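Local coordinates for hemolysin-like protein containing CBS domains (Oenococcus oeni, PDB 3OCO) that is of unknown function but carries a pair of CBS domains, a regulatory module that in many proteins binds adenosine nucleotides, within a larger predicted membrane protein, at residues Q52-P57 and T133-Y138. Sequence-based numbering, arbitrary orientation.
Sequences QYSRFP and TDKDVY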
loop_
_atom_site.group_PDB
_atom_site.type_symbol
_atom_site.label_atom_id
_atom_site.label_comp_id
_atom_site.label_asym_id
_atom_site.label_seq_id
_atom_site.Cartn_x
_atom_site.Cartn_y
_atom_site.Cartn_z
ATOM N N GLN A 52 5.483 5.537 -9.834
ATOM C CA GLN A 52 4.786 4.436 -9.135
ATOM C C GLN A 52 4.158 4.728 -7.771
ATOM O O GLN A 52 3.262 3.990 -7.358
ATOM C CB GLN A 52 5.694 3.222 -8.922
ATOM C CG GLN A 52 6.399 2.672 -10.118
ATOM C CD GLN A 52 7.213 1.460 -9.713
ATOM O OE1 GLN A 52 6.670 0.482 -9.190
ATOM N NE2 GLN A 52 8.524 1.533 -9.908
ATOM N N TYR A 53 4.634 5.739 -7.042
ATOM C CA TYR A 53 4.061 5.985 -5.716
ATOM C C TYR A 53 2.548 5.987 -5.830
ATOM O O TYR A 53 2.000 6.429 -6.822
ATOM C CB TYR A 53 4.555 7.308 -5.111
ATOM C CG TYR A 53 6.057 7.462 -5.088
ATOM C CD1 TYR A 53 6.820 6.825 -4.134
ATOM C CD2 TYR A 53 6.710 8.259 -6.024
ATOM C CE1 TYR A 53 8.199 6.965 -4.112
ATOM C CE2 TYR A 53 8.091 8.406 -6.011
ATOM C CZ TYR A 53 8.829 7.754 -5.054
ATOM O OH TYR A 53 10.202 7.894 -5.030
ATOM N N SER A 54 1.855 5.482 -4.829
ATOM C CA SER A 54 0.409 5.431 -4.952
ATOM C C SER A 54 -0.266 6.687 -4.412
ATOM O O SER A 54 -1.437 6.951 -4.699
ATOM C CB SER A 54 -0.142 4.192 -4.256
ATOM O OG SER A 54 0.175 4.213 -2.886
ATOM N N ARG A 55 0.470 7.454 -3.619
ATOM C CA ARG A 55 -0.053 8.704 -3.067
ATOM C C ARG A 55 0.915 9.859 -3.229
ATOM O O ARG A 55 2.080 9.754 -2.848
ATOM C CB ARG A 55 -0.392 8.543 -1.594
ATOM C CG ARG A 55 -1.387 7.452 -1.346
ATOM C CD ARG A 55 -1.783 7.439 0.088
ATOM N NE ARG A 55 -2.781 6.421 0.346
ATOM C CZ ARG A 55 -2.515 5.271 0.946
ATOM N NH1 ARG A 55 -1.271 5.018 1.344
ATOM N NH2 ARG A 55 -3.492 4.393 1.159
ATOM N N PHE A 56 0.420 10.954 -3.799
ATOM C CA PHE A 56 1.230 12.150 -4.008
ATOM C C PHE A 56 0.686 13.312 -3.210
ATOM O O PHE A 56 -0.462 13.722 -3.397
ATOM C CB PHE A 56 1.228 12.555 -5.478
ATOM C CG PHE A 56 2.032 11.653 -6.359
ATOM C CD1 PHE A 56 3.397 11.850 -6.512
ATOM C CD2 PHE A 56 1.426 10.614 -7.047
ATOM C CE1 PHE A 56 4.147 11.013 -7.335
ATOM C CE2 PHE A 56 2.169 9.777 -7.870
ATOM C CZ PHE A 56 3.533 9.982 -8.014
ATOM N N PRO A 57 1.518 13.858 -2.321
ATOM C CA PRO A 57 1.228 15.139 -1.679
ATOM C C PRO A 57 0.912 16.184 -2.740
ATOM O O PRO A 57 1.605 16.256 -3.780
ATOM C CB PRO A 57 2.548 15.486 -1.004
ATOM C CG PRO A 57 3.238 14.176 -0.822
ATOM C CD PRO A 57 2.874 13.376 -2.016
ATOM N N THR A 133 3.606 7.609 5.625
ATOM C CA THR A 133 2.480 6.712 5.384
ATOM C C THR A 133 2.811 5.292 5.846
ATOM O O THR A 133 3.957 4.980 6.177
ATOM C CB THR A 133 2.116 6.675 3.910
ATOM O OG1 THR A 133 3.196 6.087 3.170
ATOM C CG2 THR A 133 1.846 8.098 3.406
ATOM N N ASP A 134 1.799 4.432 5.873
ATOM C CA ASP A 134 2.004 3.045 6.240
ATOM C C ASP A 134 3.297 2.438 5.654
ATOM O O ASP A 134 4.055 1.795 6.363
ATOM C CB ASP A 134 0.768 2.194 5.883
ATOM C CG ASP A 134 0.290 2.398 4.437
ATOM O OD1 ASP A 134 1.118 2.709 3.549
ATOM O OD2 ASP A 134 -0.925 2.241 4.189
ATOM N N LYS A 135 3.563 2.636 4.370
ATOM C CA LYS A 135 4.765 2.056 3.780
ATOM C C LYS A 135 6.031 2.397 4.575
ATOM O O LYS A 135 6.937 1.578 4.669
ATOM C CB LYS A 135 4.906 2.418 2.289
ATOM C CG LYS A 135 5.405 3.827 1.987
ATOM C CD LYS A 135 5.472 4.097 0.470
ATOM C CE LYS A 135 4.082 4.095 -0.184
ATOM N NZ LYS A 135 4.108 4.428 -1.649
ATOM N N ASP A 136 6.083 3.592 5.163
ATOM C CA ASP A 136 7.232 3.987 5.992
ATOM C C ASP A 136 7.290 3.291 7.356
ATOM O O ASP A 136 8.372 3.023 7.883
ATOM C CB ASP A 136 7.262 5.503 6.163
ATOM C CG ASP A 136 7.245 6.218 4.841
ATOM O OD1 ASP A 136 8.168 5.978 4.034
ATOM O OD2 ASP A 136 6.298 6.994 4.595
ATOM N N VAL A 137 6.125 3.015 7.930
ATOM C CA VAL A 137 6.027 2.241 9.159
ATOM C C VAL A 137 6.474 0.776 8.939
ATOM O O VAL A 137 7.217 0.213 9.749
ATOM C CB VAL A 137 4.572 2.249 9.704
ATOM C CG1 VAL A 137 4.230 0.926 10.394
ATOM C CG2 VAL A 137 4.343 3.431 10.629
ATOM N N TYR A 138 6.026 0.170 7.841
ATOM C CA TYR A 138 6.361 -1.214 7.534
ATOM C C TYR A 138 7.854 -1.418 7.279
ATOM O O TYR A 138 8.342 -2.535 7.345
ATOM C CB TYR A 138 5.557 -1.709 6.327
ATOM C CG TYR A 138 5.521 -3.216 6.182
ATOM C CD1 TYR A 138 4.628 -3.982 6.923
ATOM C CD2 TYR A 138 6.376 -3.876 5.302
ATOM C CE1 TYR A 138 4.585 -5.368 6.796
ATOM C CE2 TYR A 138 6.345 -5.264 5.169
ATOM C CZ TYR A 138 5.445 -6.004 5.919
ATOM O OH TYR A 138 5.401 -7.379 5.801
HETATM O O HOH W 1 3.459 7.312 -1.657
#
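R55 faces D134, and K135 faces Y53 and S54, across a gap between the start of strand 55-60 and the first turn of helix 134-142; the CA atoms come no nearer than 9.0 Å (R55 to T133), with Y53 and K135 10.3 Å apart. Long side chains and a water therefore make the contact. R55 reaches across with its chain extended from CG to NE and sets NH1 4.0 Å from both D134 OD1 and OD2, a long salt bridge that acts by electrostatic attraction without a hydrogen bond. D134 OD1 lies at the guanidinium edge, near its plane, though the carboxylate is turned 53° from it. In the other direction K135, bent at its third torsion (chi3 66°), brings NZ loosely, without hydrogen bonds, to S54 N (4.0 Å) and OG. NZ also lies 4.4 Å from Y53 CD1, at the ring edge and so not in a cation-pi stack. K135 NZ donates to a water 3.0 Å away, which donates to R55 O, also at 3.0 Å. T133 is the N-cap, and its N donates to D136 OD2 (2.9 Å), a nearly straight bond to the anti lone pair and the N3-side half of a capping box. D134 also packs on Y138 of the second subunit. The segments belong to different CBS motifs; this polar, water-bridged contact spans the cleft between the paired repeats, where many CBS pairs bind adenosine nucleotides.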